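Local coordinates for protein 1-deoxy-D-xylulose 5-phosphate reductoisomerase (Moraxella catarrhalis, PDB 4ZQG) that catalyses the reduction and rearrangement of 1-deoxy-D-xylulose 5-phosphate to 2-C-methyl-D-erythritol 4-phosphate in the MEP pathway of isoprenoid synthesis, at residues Q379-E384 with E389-M394; I160-P165 with P291-S296; A361-A366 with A404-L409; R43-L48 with S70-D75; T142-G147 with Q169-A174. One frame throughout, in Å; residues are numbered along the deposited sequence.

Contact 1 of 5, residues Q379-E384 with E389-M394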
# COMPACT_ATOMS: atom_id res chain seq x y z
N GLN A 379 12.49 24.40 27.21
CA GLN A 379 12.19 23.61 28.40
C GLN A 379 12.09 22.10 28.14
O GLN A 379 11.98 21.66 27.00
CB GLN A 379 10.93 24.13 29.09
CG GLN A 379 11.17 24.26 30.58
CD GLN A 379 10.07 24.99 31.29
OE1 GLN A 379 9.18 25.59 30.67
NE2 GLN A 379 10.11 24.93 32.63
N ASP A 380 12.15 21.34 29.22
CA ASP A 380 12.04 19.90 29.16
C ASP A 380 10.58 19.49 29.38
O ASP A 380 10.18 19.06 30.46
CB ASP A 380 12.93 19.22 30.20
CG ASP A 380 13.08 17.71 29.94
OD1 ASP A 380 12.72 17.24 28.83
OD2 ASP A 380 13.56 17.00 30.86
N PHE A 381 9.81 19.61 28.31
CA PHE A 381 8.42 19.25 28.28
C PHE A 381 8.24 17.75 28.37
O PHE A 381 7.11 17.28 28.44
CB PHE A 381 7.78 19.78 27.01
CG PHE A 381 7.68 21.27 26.98
CD1 PHE A 381 6.75 21.93 27.78
CD2 PHE A 381 8.48 22.03 26.13
CE1 PHE A 381 6.65 23.33 27.76
CE2 PHE A 381 8.38 23.41 26.08
CZ PHE A 381 7.46 24.07 26.90
N GLY A 382 9.34 17.00 28.40
CA GLY A 382 9.29 15.54 28.36
C GLY A 382 9.75 14.88 29.63
O GLY A 382 9.94 13.68 29.66
N ASP A 383 9.93 15.65 30.69
CA ASP A 383 10.42 15.10 31.95
C ASP A 383 9.30 14.26 32.55
O ASP A 383 8.16 14.73 32.64
CB ASP A 383 10.82 16.26 32.89
CG ASP A 383 11.40 15.77 34.21
OD1 ASP A 383 12.52 15.23 34.21
OD2 ASP A 383 10.73 15.96 35.26
N GLU A 384 9.62 13.03 32.94
CA GLU A 384 8.61 12.09 33.46
C GLU A 384 7.88 12.65 34.68
O GLU A 384 6.67 12.46 34.81
CB GLU A 384 9.22 10.69 33.76
CG GLU A 384 9.81 9.97 32.55
N GLU A 389 3.11 19.50 34.03
CA GLU A 389 2.77 20.85 34.56
C GLU A 389 3.37 21.94 33.68
O GLU A 389 2.77 23.03 33.53
CB GLU A 389 3.20 21.06 36.03
N ARG A 390 4.54 21.65 33.13
CA ARG A 390 5.20 22.52 32.17
C ARG A 390 4.39 22.67 30.87
O ARG A 390 4.28 23.78 30.34
CB ARG A 390 6.62 22.01 31.89
CG ARG A 390 7.58 22.26 33.03
CD ARG A 390 8.67 21.22 33.23
NE ARG A 390 10.00 21.68 32.87
CZ ARG A 390 11.14 21.35 33.49
NH1 ARG A 390 11.16 20.55 34.56
NH2 ARG A 390 12.30 21.83 33.04
N ILE A 391 3.82 21.56 30.37
CA ILE A 391 2.96 21.62 29.17
C ILE A 391 1.69 22.44 29.43
O ILE A 391 1.32 23.31 28.65
CB ILE A 391 2.60 20.20 28.64
CG1 ILE A 391 3.86 19.50 28.11
CG2 ILE A 391 1.57 20.29 27.52
CD1 ILE A 391 3.81 17.99 28.06
N LEU A 392 1.02 22.18 30.54
CA LEU A 392 -0.22 22.90 30.88
C LEU A 392 0.01 24.38 31.18
O LEU A 392 -0.78 25.22 30.75
CB LEU A 392 -0.91 22.23 32.06
CG LEU A 392 -1.37 20.79 31.80
CD1 LEU A 392 -1.82 20.17 33.11
CD2 LEU A 392 -2.47 20.69 30.75
N THR A 393 1.09 24.71 31.87
CA THR A 393 1.43 26.11 32.13
C THR A 393 1.62 26.91 30.85
O THR A 393 1.20 28.06 30.75
CB THR A 393 2.69 26.19 33.00
OG1 THR A 393 2.44 25.47 34.21
CG2 THR A 393 3.07 27.62 33.32
N MET A 394 2.25 26.29 29.85
CA MET A 394 2.50 26.97 28.59
C MET A 394 1.24 27.07 27.81
O MET A 394 0.98 28.07 27.14
CB MET A 394 3.53 26.21 27.75
CG MET A 394 3.69 26.80 26.35
SD MET A 394 5.14 27.82 26.22
CE MET A 394 5.23 28.00 24.46
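In the C-terminal helical domain of the reductoisomerase, the loop before helix 387-409 folds back on that helix, and F381 and R390 carry much of the contact. A type I beta turn from D380 to D383 holds F381 and G382 at its two middle positions. The F381 ring turns its edge to the helix backbone: F381 CE1 lies 3.5 Å from R390 O, close to the ring plane. Beside it, F381 CD1 packs on I391 CG1 at 3.8 Å, and F381 CE1 comes within 4.2 Å of M394 CB. I391 CD1 reaches back to F381 O at 3.4 Å. R390 bends at chi2 and chi3, and this lays its guanidinium along the loop. D380 O sits over one face of that group, 3.6 Å from R390 NE. Q379 crosses the arginine at a slant, its amide plane turned 52° from the guanidinium plane. Q379 NE2 and R390 NE are both donors, so their approach makes no hydrogen bond. The polar layer lies outside the apolar one. On the inner side, F381, I391 and M394 all rest on I337 of helix 333-351, and I391 also touches A135 and L138 of helix 130-146.

Contact 2 of 5, residues I160-P165 with P291-S296; sequences IYQCLP and PERIKS
Q162 and R293 meet at the subunit interface, where the last turn of helix 155-162, the helix that follows strand 149-152 of the parallel sheet, faces the loop after helix 281-289. From CB the R293 chain leaves with CG beside the backbone N and bends at chi2. CB, CG, CD and NE make no close contact with Q162; the guanidinium does all the touching. R293 CZ stands 3.3 Å from Q162 OE1. Beyond it, NH1 and NH2 both turn to that one oxygen, end-on. The bond from R293 NH2 to Q162 OE1 is 2.8 Å long. R293 NH1 reaches Q162 OE1 at 2.9 Å. Neither is straight, with angles at the hydrogen of 147° and 142°. OE1 lies in the guanidinium plane, but both nitrogens come from the same face of the Q162 amide, well above the carbonyl plane. The two flat groups are turned 63° apart. The second subunit adds further partners. Its D268 forms a salt bridge with R293 NH1, and its Y266 makes a cation-pi contact with the arginine. The other end of the amide is held too: Q162 NE2 bonds to N158 OD1 of its own helix and to S270 OG of the second subunit.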
# COMPACT_ATOMS: atom_id res chain seq x y z
N ILE A 160 -0.35 5.15 6.82
CA ILE A 160 1.08 4.94 6.99
C ILE A 160 1.35 3.70 7.83
O ILE A 160 2.20 2.88 7.50
CB ILE A 160 1.74 6.18 7.63
CG1 ILE A 160 1.81 7.31 6.60
CG2 ILE A 160 3.13 5.87 8.11
CD1 ILE A 160 2.08 8.64 7.24
N TYR A 161 0.64 3.56 8.93
CA TYR A 161 0.89 2.42 9.80
C TYR A 161 0.65 1.08 9.08
O TYR A 161 1.41 0.13 9.21
CB TYR A 161 -0.03 2.56 11.01
CG TYR A 161 0.16 1.49 12.06
CD1 TYR A 161 1.03 1.69 13.12
CD2 TYR A 161 -0.53 0.30 11.99
CE1 TYR A 161 1.19 0.73 14.11
CE2 TYR A 161 -0.38 -0.66 12.95
CZ TYR A 161 0.47 -0.44 14.02
OH TYR A 161 0.65 -1.41 14.96
N GLN A 162 -0.45 1.02 8.33
CA GLN A 162 -0.77 -0.14 7.53
C GLN A 162 0.28 -0.43 6.46
O GLN A 162 0.45 -1.58 6.06
CB GLN A 162 -2.11 0.07 6.82
CG GLN A 162 -3.36 -0.05 7.71
CD GLN A 162 -4.59 -0.28 6.88
OE1 GLN A 162 -4.67 -1.23 6.12
NE2 GLN A 162 -5.56 0.59 7.03
N CYS A 163 0.95 0.62 6.00
CA CYS A 163 1.95 0.50 4.98
C CYS A 163 3.42 0.32 5.48
O CYS A 163 4.37 0.46 4.71
CB CYS A 163 1.83 1.72 4.08
SG CYS A 163 0.35 1.61 3.04
N LEU A 164 3.59 -0.05 6.76
CA LEU A 164 4.89 -0.16 7.40
C LEU A 164 5.15 -1.61 7.77
O LEU A 164 4.23 -2.38 8.01
CB LEU A 164 4.97 0.76 8.62
CG LEU A 164 5.28 2.24 8.36
CD1 LEU A 164 5.20 3.11 9.59
CD2 LEU A 164 6.70 2.39 7.80
N PRO A 165 6.41 -2.04 7.79
CA PRO A 165 6.58 -3.46 8.07
C PRO A 165 6.19 -3.74 9.52
O PRO A 165 6.13 -2.82 10.32
CB PRO A 165 8.08 -3.70 7.84
CG PRO A 165 8.62 -2.50 7.20
CD PRO A 165 7.67 -1.38 7.38
N PRO A 291 -4.05 -7.29 15.57
CA PRO A 291 -3.54 -7.49 14.22
C PRO A 291 -4.51 -8.23 13.27
O PRO A 291 -4.16 -8.52 12.12
CB PRO A 291 -2.33 -8.36 14.48
CG PRO A 291 -2.81 -9.26 15.58
CD PRO A 291 -3.69 -8.42 16.44
N GLU A 292 -5.69 -8.57 13.74
CA GLU A 292 -6.71 -9.11 12.87
C GLU A 292 -7.45 -8.00 12.11
O GLU A 292 -7.15 -6.81 12.27
CB GLU A 292 -7.69 -9.92 13.69
CG GLU A 292 -7.10 -11.12 14.39
CD GLU A 292 -8.21 -11.97 14.98
OE1 GLU A 292 -9.19 -11.42 15.52
OE2 GLU A 292 -8.13 -13.21 14.88
N ARG A 293 -8.38 -8.41 11.25
CA ARG A 293 -9.25 -7.47 10.57
C ARG A 293 -10.68 -7.96 10.62
O ARG A 293 -10.93 -9.15 10.74
CB ARG A 293 -8.82 -7.30 9.12
CG ARG A 293 -7.37 -6.85 8.93
CD ARG A 293 -7.28 -5.90 7.78
NE ARG A 293 -5.93 -5.45 7.51
CZ ARG A 293 -5.61 -4.25 7.02
NH1 ARG A 293 -6.55 -3.33 6.76
NH2 ARG A 293 -4.37 -3.95 6.81
N ILE A 294 -11.59 -7.01 10.48
CA ILE A 294 -13.03 -7.25 10.63
C ILE A 294 -13.77 -6.33 9.69
O ILE A 294 -13.26 -5.28 9.31
CB ILE A 294 -13.49 -6.92 12.06
CG1 ILE A 294 -13.06 -5.50 12.43
CG2 ILE A 294 -12.88 -7.91 13.04
CD1 ILE A 294 -13.67 -4.97 13.68
N LYS A 295 -14.98 -6.72 9.29
CA LYS A 295 -15.84 -5.84 8.51
C LYS A 295 -16.07 -4.53 9.25
O LYS A 295 -16.21 -4.53 10.45
CB LYS A 295 -17.16 -6.52 8.21
CG LYS A 295 -17.02 -7.61 7.18
CD LYS A 295 -18.25 -8.47 7.00
CE LYS A 295 -18.40 -8.99 5.58
NZ LYS A 295 -19.74 -9.64 5.40
N SER A 296 -16.08 -3.41 8.54
CA SER A 296 -16.23 -2.11 9.15
C SER A 296 -17.61 -1.45 8.87
O SER A 296 -17.97 -0.45 9.52
CB SER A 296 -15.21 -1.20 8.55
OG SER A 296 -15.45 -1.16 7.17

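Contact 3 of 5, residues A361-A366 with A404-L409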
# COMPACT_ATOMS: atom_id res chain seq x y z
N ALA A 361 -3.87 32.35 10.51
CA ALA A 361 -2.44 32.29 10.22
C ALA A 361 -1.67 33.36 10.98
O ALA A 361 -0.61 33.08 11.56
CB ALA A 361 -2.19 32.41 8.72
N VAL A 362 -2.21 34.57 10.97
CA VAL A 362 -1.57 35.75 11.58
C VAL A 362 -1.36 35.57 13.08
O VAL A 362 -0.31 35.88 13.61
CB VAL A 362 -2.42 37.02 11.38
CG1 VAL A 362 -1.58 38.26 11.67
CG2 VAL A 362 -3.00 37.08 9.97
N ILE A 363 -2.38 35.08 13.74
CA ILE A 363 -2.39 34.92 15.19
C ILE A 363 -1.36 33.91 15.60
O ILE A 363 -0.66 34.11 16.60
CB ILE A 363 -3.79 34.43 15.69
CG1 ILE A 363 -4.86 35.51 15.47
CG2 ILE A 363 -3.74 33.98 17.16
CD1 ILE A 363 -4.45 36.90 15.93
N VAL A 364 -1.29 32.82 14.84
CA VAL A 364 -0.37 31.72 15.14
C VAL A 364 1.10 32.10 14.90
O VAL A 364 1.97 31.68 15.67
CB VAL A 364 -0.72 30.44 14.33
CG1 VAL A 364 0.27 29.33 14.61
CG2 VAL A 364 -2.12 29.95 14.68
N LYS A 365 1.39 32.88 13.87
CA LYS A 365 2.76 33.30 13.66
C LYS A 365 3.14 34.23 14.78
O LYS A 365 4.19 34.04 15.45
CB LYS A 365 2.91 34.02 12.33
CG LYS A 365 4.36 34.33 11.98
CD LYS A 365 4.51 35.20 10.73
CE LYS A 365 5.97 35.25 10.27
NZ LYS A 365 6.21 36.22 9.17
N ALA A 366 2.27 35.21 15.02
CA ALA A 366 2.54 36.24 16.00
C ALA A 366 2.87 35.56 17.31
O ALA A 366 3.79 35.96 18.01
CB ALA A 366 1.38 37.20 16.15
N ALA A 404 -4.88 37.83 23.67
CA ALA A 404 -4.43 39.22 23.56
C ALA A 404 -4.11 39.61 22.15
O ALA A 404 -4.44 40.70 21.73
CB ALA A 404 -3.21 39.46 24.44
N LYS A 405 -3.45 38.73 21.40
CA LYS A 405 -3.10 39.02 20.02
C LYS A 405 -4.35 39.25 19.20
O LYS A 405 -4.38 40.09 18.30
CB LYS A 405 -2.36 37.84 19.39
CG LYS A 405 -0.99 37.49 19.96
CD LYS A 405 -0.08 38.67 20.20
CE LYS A 405 1.32 38.19 20.61
NZ LYS A 405 2.36 39.21 20.35
N ILE A 406 -5.39 38.47 19.51
CA ILE A 406 -6.65 38.55 18.78
C ILE A 406 -7.25 39.91 18.97
O ILE A 406 -7.50 40.59 17.98
CB ILE A 406 -7.64 37.43 19.18
CG1 ILE A 406 -7.23 36.13 18.48
CG2 ILE A 406 -9.06 37.79 18.78
CD1 ILE A 406 -7.73 34.89 19.17
N LYS A 407 -7.42 40.31 20.24
CA LYS A 407 -7.94 41.65 20.61
C LYS A 407 -7.11 42.76 19.95
O LYS A 407 -7.65 43.72 19.39
CB LYS A 407 -7.98 41.83 22.14
N LEU A 408 -5.80 42.62 19.99
CA LEU A 408 -4.92 43.59 19.37
C LEU A 408 -5.16 43.74 17.86
O LEU A 408 -5.05 44.86 17.34
CB LEU A 408 -3.47 43.19 19.61
CG LEU A 408 -2.66 44.06 20.59
CD1 LEU A 408 -1.33 43.41 20.93
CD2 LEU A 408 -2.44 45.47 20.05
N LEU A 409 -5.47 42.63 17.17
CA LEU A 409 -5.57 42.62 15.69
C LEU A 409 -6.82 43.35 15.21
O LEU A 409 -6.76 44.21 14.33
CB LEU A 409 -5.57 41.19 15.12
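I363 places CG1 beside its backbone N (chi1 -67°), and a second bend at chi2 (-48°) carries CD1 out to the opposite helix. I406 likewise has CG1 beside its backbone N. The two isoleucines meet by their longer branches, and the side chains cross at about a right angle. I363 CD1 lies 3.9 Å from I406 CG1. The same methyl reaches the backbone of the facing helix, with I363 CD1 4.0 Å from K405 O. I363 CD1 also stands 4.2 Å from K405 CB. One terminal methyl thus touches two successive residues of helix 387-409. K405 is the second element of the contact. Its chain bends once, near its base, and then runs on extended alongside A366. K405 CE comes within 4.2 Å of A366 O, and K405 CG stands 4.5 Å from A366 CB. This is contact by the aliphatic part of the lysine. Its charged end has a separate task: NZ forms a salt bridge with D370, beyond helix 359-368. No hydrogen bond joins the two segments. The axes of these short segments approach to 9.9 Å with 127° between the N-to-C directions, so they run partly against each other. Few side chains make the contact. Both helices belong to the helical C-terminal part of the enzyme. Helix 333-351 packs against both: I363 rests on its A346, and I406 rests on I345 and A349. Elsewhere on helix 359-368, A361 and K365 touch helix 320-331.

Contact 4 of 5, residues R43-L48 with S70-D75; sequences RVDKLL and SQKVTD
Helices 44-54 and 66-75 run side by side in the same general direction: the axes of their short segments approach to 10.7 Å at 30°, and the CA atoms of L48 and V73 are the nearest pair. They belong to the Rossmann-type nucleotide-binding domain and flank its parallel sheet. L48 is the main apolar side chain between them. Its CG stands opposite the backbone N (chi1 -173°), which turns the branch toward the second helix. L48 CD1 lies 3.7 Å from V73 CG2, the two side chains sliding past each other in opposite directions. L48 CD1 is also 3.8 Å from K72 O. The other methyl, L48 CD2, lies against K72 CB at 4.1 Å, where leucine and lysine cross at about a right angle. V73 continues inward, touching I82 of strand 81-84, so the apolar layer reaches the sheet. K72 goes the other way. Its extended chain spans the helix gap toward D45, near the start of the first helix. K72 NZ makes its firmer bond to Q68 OE1, one turn earlier in its own helix. R43, at the N-cap position of helix 44-54, belongs to the NAD pocket and touches the bound cofactor. D45 has two conformers; in the one given, K72 NZ stands 3.3 Å from D45 OD1, a salt bridge with a weak hydrogen bond, so this link is tentative.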
# COMPACT_ATOMS: atom_id res chain seq x y z
N ARG A 43 -23.17 16.74 25.84
CA ARG A 43 -24.42 16.18 25.34
C ARG A 43 -24.92 15.10 26.28
O ARG A 43 -24.79 13.88 26.01
CB ARG A 43 -24.24 15.68 23.90
CG ARG A 43 -24.42 16.77 22.84
CD ARG A 43 -23.69 16.42 21.56
NE ARG A 43 -22.25 16.62 21.73
CZ ARG A 43 -21.35 16.51 20.75
NH1 ARG A 43 -21.73 16.20 19.51
NH2 ARG A 43 -20.04 16.71 21.01
N VAL A 44 -25.52 15.56 27.37
CA VAL A 44 -25.90 14.72 28.48
C VAL A 44 -26.94 13.67 28.06
O VAL A 44 -26.82 12.49 28.42
CB VAL A 44 -26.47 15.59 29.62
CG1 VAL A 44 -26.92 14.74 30.80
CG2 VAL A 44 -25.43 16.58 30.11
N ASP A 45 -27.96 14.09 27.32
CA ASP A 45 -28.97 13.16 26.85
C ASP A 45 -28.41 12.05 25.94
O ASP A 45 -28.83 10.90 26.04
CB ASP A 45 -30.08 13.93 26.15
CG ASP A 45 -30.92 14.77 27.11
OD1 ASP A 45 -30.80 14.62 28.37
OD2 ASP A 45 -31.73 15.56 26.59
N LYS A 46 -27.43 12.39 25.08
CA LYS A 46 -26.87 11.42 24.18
C LYS A 46 -26.04 10.44 24.97
O LYS A 46 -26.20 9.22 24.84
CB LYS A 46 -26.06 12.09 23.10
CG LYS A 46 -25.72 11.11 22.00
CD LYS A 46 -24.79 11.75 20.99
CE LYS A 46 -24.42 10.76 19.92
NZ LYS A 46 -23.53 11.45 18.98
N LEU A 47 -25.24 10.95 25.87
CA LEU A 47 -24.55 10.07 26.81
C LEU A 47 -25.52 9.16 27.60
O LEU A 47 -25.32 7.95 27.67
CB LEU A 47 -23.71 10.88 27.76
CG LEU A 47 -22.72 10.05 28.54
CD1 LEU A 47 -21.83 9.16 27.66
CD2 LEU A 47 -21.89 11.03 29.33
N LEU A 48 -26.61 9.70 28.10
CA LEU A 48 -27.60 8.85 28.69
C LEU A 48 -28.11 7.78 27.75
O LEU A 48 -28.13 6.60 28.13
CB LEU A 48 -28.79 9.67 29.24
CG LEU A 48 -29.80 8.83 30.04
CD1 LEU A 48 -29.23 8.50 31.40
CD2 LEU A 48 -31.14 9.51 30.20
N SER A 70 -26.49 12.21 36.96
CA SER A 70 -26.66 11.22 38.02
C SER A 70 -28.12 10.97 38.34
O SER A 70 -28.51 9.82 38.55
CB SER A 70 -25.93 11.62 39.31
OG SER A 70 -24.53 11.78 39.09
N GLN A 71 -28.93 12.03 38.35
CA GLN A 71 -30.36 11.87 38.57
C GLN A 71 -30.96 10.99 37.48
O GLN A 71 -31.70 10.06 37.76
CB GLN A 71 -31.08 13.21 38.56
CG GLN A 71 -32.50 13.08 39.05
CD GLN A 71 -32.55 12.39 40.40
OE1 GLN A 71 -32.04 12.91 41.40
NE2 GLN A 71 -33.13 11.20 40.43
N LYS A 72 -30.61 11.31 36.23
CA LYS A 72 -31.18 10.66 35.08
C LYS A 72 -30.80 9.21 34.95
O LYS A 72 -31.56 8.39 34.43
CB LYS A 72 -30.83 11.45 33.83
CG LYS A 72 -31.61 12.76 33.72
CD LYS A 72 -31.20 13.56 32.50
CE LYS A 72 -31.74 14.99 32.57
NZ LYS A 72 -31.51 15.79 31.34
N VAL A 73 -29.61 8.89 35.42
CA VAL A 73 -29.14 7.52 35.40
C VAL A 73 -29.83 6.70 36.51
O VAL A 73 -30.18 5.54 36.27
CB VAL A 73 -27.61 7.48 35.53
CG1 VAL A 73 -27.12 6.10 35.91
CG2 VAL A 73 -26.99 7.90 34.22
N THR A 74 -30.01 7.26 37.70
CA THR A 74 -30.75 6.53 38.73
C THR A 74 -32.22 6.40 38.31
O THR A 74 -32.75 5.30 38.40
CB THR A 74 -30.59 7.10 40.19
OG1 THR A 74 -30.84 8.50 40.22
CG2 THR A 74 -29.14 6.87 40.73
N ASP A 75 -32.83 7.47 37.79
CA ASP A 75 -34.20 7.42 37.23
C ASP A 75 -34.42 6.33 36.18
O ASP A 75 -35.50 5.77 36.11
CB ASP A 75 -34.65 8.77 36.66
CG ASP A 75 -34.97 9.82 37.75
OD1 ASP A 75 -34.95 11.03 37.48
OD2 ASP A 75 -35.22 9.44 38.90

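Contact 5 of 5, residues T142-G147 with Q169-A174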
# COMPACT_ATOMS: atom_id res chain seq x y z
N THR A 142 6.42 7.74 28.06
CA THR A 142 5.57 7.13 29.09
C THR A 142 4.98 5.80 28.65
O THR A 142 4.99 4.81 29.41
CB THR A 142 4.43 8.09 29.53
OG1 THR A 142 5.00 9.32 30.04
CG2 THR A 142 3.56 7.42 30.59
N ALA A 143 4.48 5.77 27.42
CA ALA A 143 4.00 4.52 26.79
C ALA A 143 5.06 3.42 26.72
O ALA A 143 4.81 2.28 27.16
CB ALA A 143 3.43 4.79 25.41
N LYS A 144 6.24 3.78 26.21
CA LYS A 144 7.34 2.81 26.12
C LYS A 144 7.71 2.25 27.47
O LYS A 144 7.83 1.03 27.64
CB LYS A 144 8.56 3.40 25.39
CG LYS A 144 8.40 3.36 23.87
CD LYS A 144 9.66 3.78 23.15
CE LYS A 144 9.38 4.02 21.68
NZ LYS A 144 8.86 2.79 21.03
N LYS A 145 7.84 3.15 28.43
CA LYS A 145 8.16 2.79 29.81
C LYS A 145 7.13 1.81 30.41
O LYS A 145 7.50 0.89 31.11
CB LYS A 145 8.32 4.07 30.67
CG LYS A 145 8.72 3.83 32.12
CD LYS A 145 9.17 5.11 32.82
CE LYS A 145 9.14 4.94 34.34
N HIS A 146 5.84 1.97 30.13
CA HIS A 146 4.86 1.13 30.80
C HIS A 146 4.21 0.02 29.98
O HIS A 146 3.38 -0.73 30.49
CB HIS A 146 3.82 2.00 31.43
CG HIS A 146 4.32 2.71 32.64
ND1 HIS A 146 4.87 3.97 32.60
CD2 HIS A 146 4.40 2.30 33.93
CE1 HIS A 146 5.24 4.33 33.81
NE2 HIS A 146 4.97 3.33 34.64
N GLY A 147 4.60 -0.12 28.73
CA GLY A 147 4.07 -1.20 27.92
C GLY A 147 2.75 -0.86 27.26
O GLY A 147 1.99 -1.74 26.91
N GLN A 169 5.71 -1.37 13.20
CA GLN A 169 4.41 -1.22 13.91
C GLN A 169 4.61 -1.56 15.40
O GLN A 169 4.21 -0.80 16.25
CB GLN A 169 3.34 -2.15 13.28
CG GLN A 169 3.11 -1.90 11.79
CD GLN A 169 2.10 -2.81 11.12
OE1 GLN A 169 1.93 -3.96 11.48
NE2 GLN A 169 1.48 -2.30 10.06
N ALA A 170 5.29 -2.68 15.68
CA ALA A 170 5.65 -3.07 17.05
C ALA A 170 6.53 -2.02 17.73
O ALA A 170 6.14 -1.44 18.74
CB ALA A 170 6.35 -4.42 17.05
N ASP A 171 7.69 -1.72 17.15
CA ASP A 171 8.66 -0.79 17.74
C ASP A 171 9.05 0.31 16.76
O ASP A 171 9.85 0.09 15.82
CB ASP A 171 9.88 -1.58 18.16
CG ASP A 171 11.01 -0.70 18.64
OD1 ASP A 171 12.18 -1.16 18.59
OD2 ASP A 171 10.74 0.45 19.06
N ASN A 172 8.54 1.52 16.97
CA ASN A 172 8.76 2.59 15.99
C ASN A 172 10.22 3.01 15.77
O ASN A 172 10.52 3.66 14.77
CB ASN A 172 7.85 3.81 16.27
CG ASN A 172 8.18 4.55 17.56
OD1 ASN A 172 8.91 4.06 18.42
ND2 ASN A 172 7.63 5.74 17.69
N THR A 173 11.12 2.64 16.68
CA THR A 173 12.53 3.01 16.57
C THR A 173 13.26 2.15 15.56
O THR A 173 14.28 2.57 15.02
CB THR A 173 13.27 2.87 17.91
OG1 THR A 173 13.14 1.53 18.38
CG2 THR A 173 12.70 3.82 18.93
N ALA A 174 12.72 0.95 15.31
CA ALA A 174 13.18 0.06 14.26
C ALA A 174 13.25 0.72 12.89
O ALA A 174 13.99 0.25 12.02
CB ALA A 174 12.30 -1.17 14.17
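D171 OD2 is gripped by three groups: the ammonium of K144, the hydroxyl of T173 and the backbone N of T173. The T173 OG1 bond to D171 OD2 is short, 2.7 Å, and arrives on the syn side of the carboxylate, somewhat out of its plane. The T173 N bond to D171 OD2 is longer, 3.3 Å, and fairly straight at 161°. It comes from well above the carboxylate plane, on the same face as the hydroxyl. The K144 salt bridge is looser, with K144 NZ 3.6 Å from D171 OD2. K144 NZ makes its closer contact with N172 OD1, a hydrogen bond of 2.9 Å. Here the nitrogen stands above the amide carbonyl plane, 36° out of it. The bond from D171 OD2 to the backbone N two residues on defines an Asx turn, formed just as the chain leaves helix 166-170. K144 belongs to helix 130-146, which leads into strand 149-152 at one edge of the parallel sheet. Its chain stays extended until chi4 (-60°), where the last bend swings NZ between the aspartate and the asparagine. K144 CE follows, 3.3 Å from N172 OD1, and also passes T173 CG2 at 4.3 Å. N172 has a further partner. Its ND2 bonds to L242 O near the end of helix 230-243.

How the contacts relate
Contacts 1 and 3 share helix 387-409 and rest on helix 333-351. Neither has a hydrogen bond across; contact 3 is mostly apolar, while contact 1 adds a polar layer round R390. Contact 1 is nested inside the chain loop closed by contact 3. Contact 4 lies apart in the nucleotide-binding domain, its centre 36 Å from that of contact 1. It combines an apolar layer with a tentative salt bridge at its outer side. Contacts 2 and 5 are purely or mainly polar. Contact 5 is on the surface; the others are partly buried, and contact 2 alone of the five is flanked by the second subunit. Contacts 2 and 5 touch through Y161 and Q169, on consecutive helices.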